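Local coordinates for protein Pcdhgc3 (Mus musculus, PDB 4ZI8) that probably mediates calcium-dependent cell adhesion through its extracellular cadherin repeats and may help establish specific neuronal connections in the brain, at residues N277-L289 against I296-I310. Residues are numbered along the deposited sequence; the frame is centred on the assembly and turned at random.
Sequences NRAGVRELFALDL and IKGRLDFEDTKLHEI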
loop_
_atom_site.group_PDB
_atom_site.type_symbol
_atom_site.label_atom_id
_atom_site.label_comp_id
_atom_site.label_asym_id
_atom_site.label_seq_id
_atom_site.Cartn_x
_atom_site.Cartn_y
_atom_site.Cartn_z
ATOM N N ASN B 277 -31.845 13.776 18.483
ATOM C CA ASN B 277 -33.067 14.510 18.197
ATOM C C ASN B 277 -34.281 13.801 18.725
ATOM O O ASN B 277 -34.286 12.581 18.858
ATOM C CB ASN B 277 -33.253 14.710 16.697
ATOM C CG ASN B 277 -32.470 15.864 16.165
ATOM O OD1 ASN B 277 -32.706 17.019 16.536
ATOM N ND2 ASN B 277 -31.525 15.571 15.277
ATOM N N ARG B 278 -35.325 14.567 19.000
ATOM C CA ARG B 278 -36.613 14.001 19.369
ATOM C C ARG B 278 -37.407 13.542 18.149
ATOM O O ARG B 278 -37.313 14.122 17.068
ATOM C CB ARG B 278 -37.442 15.023 20.159
ATOM C CG ARG B 278 -36.731 15.568 21.371
ATOM C CD ARG B 278 -37.634 16.404 22.230
ATOM N NE ARG B 278 -38.813 15.648 22.635
ATOM C CZ ARG B 278 -39.013 15.134 23.847
ATOM N NH1 ARG B 278 -38.109 15.293 24.802
ATOM N NH2 ARG B 278 -40.129 14.465 24.103
ATOM N N ALA B 279 -38.204 12.506 18.337
ATOM C CA ALA B 279 -39.144 12.087 17.311
ATOM C C ALA B 279 -39.985 13.269 16.832
ATOM O O ALA B 279 -40.500 14.050 17.635
ATOM C CB ALA B 279 -40.041 10.989 17.833
ATOM N N GLY B 280 -40.117 13.414 15.526
ATOM C CA GLY B 280 -40.975 14.457 15.018
ATOM C C GLY B 280 -40.143 15.519 14.356
ATOM O O GLY B 280 -40.682 16.371 13.630
ATOM N N VAL B 281 -38.829 15.509 14.596
ATOM C CA VAL B 281 -38.012 16.561 14.000
ATOM C C VAL B 281 -38.106 16.468 12.465
ATOM O O VAL B 281 -38.166 17.495 11.784
ATOM C CB VAL B 281 -36.529 16.509 14.475
ATOM C CG1 VAL B 281 -35.920 15.137 14.228
ATOM C CG2 VAL B 281 -35.713 17.567 13.775
ATOM N N ARG B 282 -38.177 15.248 11.943
ATOM C CA ARG B 282 -38.234 14.999 10.506
ATOM C C ARG B 282 -39.580 15.325 9.907
ATOM O O ARG B 282 -39.707 15.477 8.688
ATOM C CB ARG B 282 -37.910 13.535 10.203
ATOM C CG ARG B 282 -36.433 13.238 10.225
ATOM C CD ARG B 282 -36.131 11.764 9.998
ATOM N NE ARG B 282 -34.686 11.538 9.977
ATOM C CZ ARG B 282 -33.920 11.403 11.061
ATOM N NH1 ARG B 282 -34.452 11.468 12.287
ATOM N NH2 ARG B 282 -32.611 11.204 10.916
ATOM N N GLU B 283 -40.598 15.398 10.760
ATOM C CA GLU B 283 -41.921 15.728 10.303
ATOM C C GLU B 283 -42.130 17.231 10.341
ATOM O O GLU B 283 -42.900 17.779 9.569
ATOM C CB GLU B 283 -42.962 14.998 11.153
ATOM C CG GLU B 283 -42.860 13.477 11.035
ATOM C CD GLU B 283 -43.330 12.972 9.683
ATOM O OE1 GLU B 283 -43.780 13.812 8.872
ATOM O OE2 GLU B 283 -43.267 11.743 9.423
ATOM N N LEU B 284 -41.434 17.910 11.235
ATOM C CA LEU B 284 -41.634 19.337 11.397
ATOM C C LEU B 284 -40.646 20.147 10.557
ATOM O O LEU B 284 -40.979 21.231 10.069
ATOM C CB LEU B 284 -41.520 19.712 12.876
ATOM C CG LEU B 284 -41.724 21.190 13.199
ATOM C CD1 LEU B 284 -43.057 21.697 12.624
ATOM C CD2 LEU B 284 -41.684 21.409 14.709
ATOM N N PHE B 285 -39.441 19.610 10.378
ATOM C CA PHE B 285 -38.407 20.292 9.615
ATOM C C PHE B 285 -37.919 19.435 8.450
ATOM O O PHE B 285 -38.138 18.223 8.419
ATOM C CB PHE B 285 -37.231 20.666 10.523
ATOM C CG PHE B 285 -37.610 21.602 11.629
ATOM C CD1 PHE B 285 -37.714 22.964 11.390
ATOM C CD2 PHE B 285 -37.888 21.118 12.899
ATOM C CE1 PHE B 285 -38.079 23.836 12.408
ATOM C CE2 PHE B 285 -38.259 21.976 13.929
ATOM C CZ PHE B 285 -38.359 23.339 13.684
ATOM N N ALA B 286 -37.271 20.085 7.486
ATOM C CA ALA B 286 -36.613 19.392 6.396
ATOM C C ALA B 286 -35.184 19.935 6.288
ATOM O O ALA B 286 -34.916 21.088 6.640
ATOM C CB ALA B 286 -37.363 19.567 5.108
ATOM N N LEU B 287 -34.269 19.109 5.805
ATOM C CA LEU B 287 -32.886 19.502 5.750
ATOM C C LEU B 287 -32.281 19.040 4.419
ATOM O O LEU B 287 -32.321 17.853 4.091
ATOM C CB LEU B 287 -32.123 18.905 6.934
ATOM C CG LEU B 287 -30.602 19.095 6.911
ATOM C CD1 LEU B 287 -30.202 20.525 7.238
ATOM C CD2 LEU B 287 -29.943 18.111 7.884
ATOM N N ASP B 288 -31.755 19.963 3.630
ATOM C CA ASP B 288 -31.089 19.535 2.403
ATOM C C ASP B 288 -29.740 18.915 2.713
ATOM O O ASP B 288 -28.867 19.568 3.293
ATOM C CB ASP B 288 -30.905 20.695 1.442
ATOM C CG ASP B 288 -30.497 20.233 0.070
ATOM O OD1 ASP B 288 -29.320 19.854 -0.114
ATOM O OD2 ASP B 288 -31.363 20.232 -0.831
ATOM N N LEU B 289 -29.551 17.667 2.290
ATOM C CA LEU B 289 -28.358 16.919 2.662
ATOM C C LEU B 289 -27.085 17.482 2.017
ATOM O O LEU B 289 -25.997 17.226 2.503
ATOM C CB LEU B 289 -28.526 15.436 2.305
ATOM C CG LEU B 289 -28.717 15.115 0.813
ATOM C CD1 LEU B 289 -27.453 14.511 0.315
ATOM C CD2 LEU B 289 -29.836 14.166 0.550
ATOM N N ILE B 296 -38.891 24.852 7.160
ATOM C CA ILE B 296 -40.116 24.387 7.797
ATOM C C ILE B 296 -40.757 23.357 6.916
ATOM O O ILE B 296 -40.859 23.537 5.698
ATOM C CB ILE B 296 -41.088 25.535 8.046
ATOM C CG1 ILE B 296 -40.444 26.518 9.016
ATOM C CG2 ILE B 296 -42.443 25.010 8.588
ATOM C CD1 ILE B 296 -40.201 25.909 10.405
ATOM N N LYS B 297 -41.182 22.267 7.523
ATOM C CA LYS B 297 -41.886 21.229 6.792
ATOM C C LYS B 297 -43.316 21.075 7.302
ATOM O O LYS B 297 -44.256 20.996 6.515
ATOM C CB LYS B 297 -41.127 19.903 6.916
ATOM C CG LYS B 297 -41.794 18.732 6.228
ATOM C CD LYS B 297 -40.943 17.470 6.354
ATOM C CE LYS B 297 -41.777 16.211 6.150
ATOM N NZ LYS B 297 -40.993 14.960 6.404
ATOM N N GLY B 298 -43.482 21.019 8.623
ATOM C CA GLY B 298 -44.799 20.840 9.217
ATOM C C GLY B 298 -45.405 22.174 9.606
ATOM O O GLY B 298 -45.168 23.185 8.949
ATOM N N ARG B 299 -46.215 22.195 10.661
ATOM C CA ARG B 299 -46.802 23.453 11.114
ATOM C C ARG B 299 -46.334 23.790 12.518
ATOM O O ARG B 299 -46.559 23.034 13.448
ATOM C CB ARG B 299 -48.329 23.397 11.084
ATOM C CG ARG B 299 -48.966 24.715 11.504
ATOM C CD ARG B 299 -50.481 24.614 11.587
ATOM N NE ARG B 299 -50.947 23.808 12.719
ATOM C CZ ARG B 299 -51.096 24.263 13.966
ATOM N NH1 ARG B 299 -50.799 25.522 14.260
ATOM N NH2 ARG B 299 -51.535 23.454 14.925
ATOM N N LEU B 300 -45.676 24.929 12.668
ATOM C CA LEU B 300 -45.305 25.403 13.993
ATOM C C LEU B 300 -46.552 25.809 14.758
ATOM O O LEU B 300 -47.580 26.114 14.167
ATOM C CB LEU B 300 -44.345 26.582 13.902
ATOM C CG LEU B 300 -43.013 26.337 13.179
ATOM C CD1 LEU B 300 -42.233 27.617 13.135
ATOM C CD2 LEU B 300 -42.209 25.277 13.885
ATOM N N ASP B 301 -46.458 25.795 16.078
ATOM C CA ASP B 301 -47.540 26.297 16.902
ATOM C C ASP B 301 -46.967 26.861 18.188
ATOM O O ASP B 301 -46.363 26.128 18.983
ATOM C CB ASP B 301 -48.544 25.203 17.207
ATOM C CG ASP B 301 -49.772 25.740 17.910
ATOM O OD1 ASP B 301 -49.633 26.260 19.025
ATOM O OD2 ASP B 301 -50.873 25.647 17.342
ATOM N N PHE B 302 -47.145 28.164 18.381
ATOM C CA PHE B 302 -46.501 28.867 19.482
ATOM C C PHE B 302 -47.047 28.393 20.833
ATOM O O PHE B 302 -46.311 28.292 21.806
ATOM C CB PHE B 302 -46.675 30.383 19.303
ATOM C CG PHE B 302 -46.192 31.214 20.474
ATOM C CD1 PHE B 302 -44.848 31.563 20.602
ATOM C CD2 PHE B 302 -47.095 31.683 21.428
ATOM C CE1 PHE B 302 -44.418 32.337 21.660
ATOM C CE2 PHE B 302 -46.659 32.458 22.496
ATOM C CZ PHE B 302 -45.327 32.789 22.604
ATOM N N GLU B 303 -48.332 28.078 20.888
ATOM C CA GLU B 303 -48.911 27.637 22.153
ATOM C C GLU B 303 -48.499 26.191 22.464
ATOM O O GLU B 303 -48.387 25.813 23.622
ATOM C CB GLU B 303 -50.442 27.806 22.140
ATOM C CG GLU B 303 -50.885 29.254 21.855
ATOM C CD GLU B 303 -50.846 29.637 20.366
ATOM O OE1 GLU B 303 -51.306 28.828 19.533
ATOM O OE2 GLU B 303 -50.362 30.740 20.022
ATOM N N ASP B 304 -48.216 25.392 21.437
ATOM C CA ASP B 304 -47.776 24.015 21.673
ATOM C C ASP B 304 -46.298 23.948 22.053
ATOM O O ASP B 304 -45.922 23.288 23.037
ATOM C CB ASP B 304 -48.037 23.150 20.439
ATOM C CG ASP B 304 -49.516 22.933 20.182
ATOM O OD1 ASP B 304 -50.336 23.189 21.099
ATOM O OD2 ASP B 304 -49.866 22.504 19.060
ATOM N N THR B 305 -45.458 24.624 21.279
ATOM C CA THR B 305 -44.024 24.576 21.528
ATOM C C THR B 305 -43.347 25.868 21.113
ATOM O O THR B 305 -43.386 26.235 19.943
ATOM C CB THR B 305 -43.371 23.401 20.772
ATOM O OG1 THR B 305 -44.062 22.191 21.103
ATOM C CG2 THR B 305 -41.912 23.267 21.163
ATOM N N LYS B 306 -42.703 26.531 22.069
ATOM C CA LYS B 306 -42.098 27.832 21.841
ATOM C C LYS B 306 -40.677 27.758 21.305
ATOM O O LYS B 306 -40.189 28.711 20.701
ATOM C CB LYS B 306 -42.100 28.633 23.133
ATOM C CG LYS B 306 -43.491 29.077 23.538
ATOM C CD LYS B 306 -43.540 29.589 24.969
ATOM C CE LYS B 306 -44.960 30.025 25.310
ATOM N NZ LYS B 306 -45.967 29.045 24.806
ATOM N N LEU B 307 -40.013 26.637 21.543
ATOM C CA LEU B 307 -38.619 26.520 21.188
ATOM C C LEU B 307 -38.319 25.096 20.728
ATOM O O LEU B 307 -38.645 24.143 21.430
ATOM C CB LEU B 307 -37.732 26.896 22.376
ATOM C CG LEU B 307 -36.223 26.697 22.150
ATOM C CD1 LEU B 307 -35.660 27.575 21.020
ATOM C CD2 LEU B 307 -35.430 26.906 23.439
ATOM N N HIS B 308 -37.711 24.963 19.554
ATOM C CA HIS B 308 -37.277 23.658 19.062
ATOM C C HIS B 308 -35.752 23.604 19.053
ATOM O O HIS B 308 -35.109 24.565 18.620
ATOM C CB HIS B 308 -37.840 23.394 17.657
ATOM C CG HIS B 308 -39.338 23.403 17.595
ATOM N ND1 HIS B 308 -40.106 22.301 17.911
ATOM C CD2 HIS B 308 -40.210 24.389 17.267
ATOM C CE1 HIS B 308 -41.387 22.614 17.793
ATOM N NE2 HIS B 308 -41.474 23.869 17.393
ATOM N N GLU B 309 -35.183 22.514 19.571
ATOM C CA GLU B 309 -33.742 22.269 19.523
ATOM C C GLU B 309 -33.435 21.214 18.479
ATOM O O GLU B 309 -33.823 20.072 18.641
ATOM C CB GLU B 309 -33.202 21.782 20.862
ATOM C CG GLU B 309 -33.190 22.783 21.965
ATOM C CD GLU B 309 -32.174 22.428 23.051
ATOM O OE1 GLU B 309 -31.066 21.925 22.704
ATOM O OE2 GLU B 309 -32.493 22.659 24.244
ATOM N N ILE B 310 -32.734 21.579 17.429
ATOM C CA ILE B 310 -32.473 20.642 16.357
ATOM C C ILE B 310 -30.977 20.377 16.218
ATOM O O ILE B 310 -30.195 21.302 16.039
ATOM C CB ILE B 310 -32.981 21.168 15.033
ATOM C CG1 ILE B 310 -34.464 21.502 15.145
ATOM C CG2 ILE B 310 -32.707 20.165 13.917
ATOM C CD1 ILE B 310 -34.818 22.546 14.168
HETATM O O HOH W 1 -34.895 17.209 18.227
#
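Ile-310 CD1 sits over the centre of one face of the Phe-285 ring, 3.5 Å from its centroid in a CH-pi contact. Phe-285 turns its edge to the face of His-308, a T-shaped pair with planes at 75°, while Ile-296 CD1 comes within 3.6 Å of Phe-285 CE1. With CG trans to the backbone N (chi1 -179°), Leu-284 sends CD2 over the His-308 face, 3.3 Å from CE1, and lays CD1 against Leu-300 CD2. Replacing Phe-285 with alanine would probably leave Ile-310 CD1 without its ring, strip His-308 of the aromatic edge while the Leu-284 methyl stays on that side, and open a gap beside Ile-296.

Polar bonds fasten the backbone. Leu-284 O accepts from Lys-297 N (2.8 Å) and Gly-298 N (2.9 Å), both above the same face of its carbonyl plane. The extended Lys-297 chain carries NZ to Arg-282 O (2.7 Å), with a long salt bridge to Glu-283 OE1. One water joins Asn-277 OD1 and Arg-278 N to Glu-309 O, and Asn-277 ND2 donates to Gly-274 O and Tyr-311 O.

The chemistry implies an apolar core in the third cadherin repeat's beta sandwich, where Phe-285 joins the sheet of strand 285-287 to that of strand 307-316, with the short helix 281-284 pinned at its carboxyl end by backbone and lysine donors.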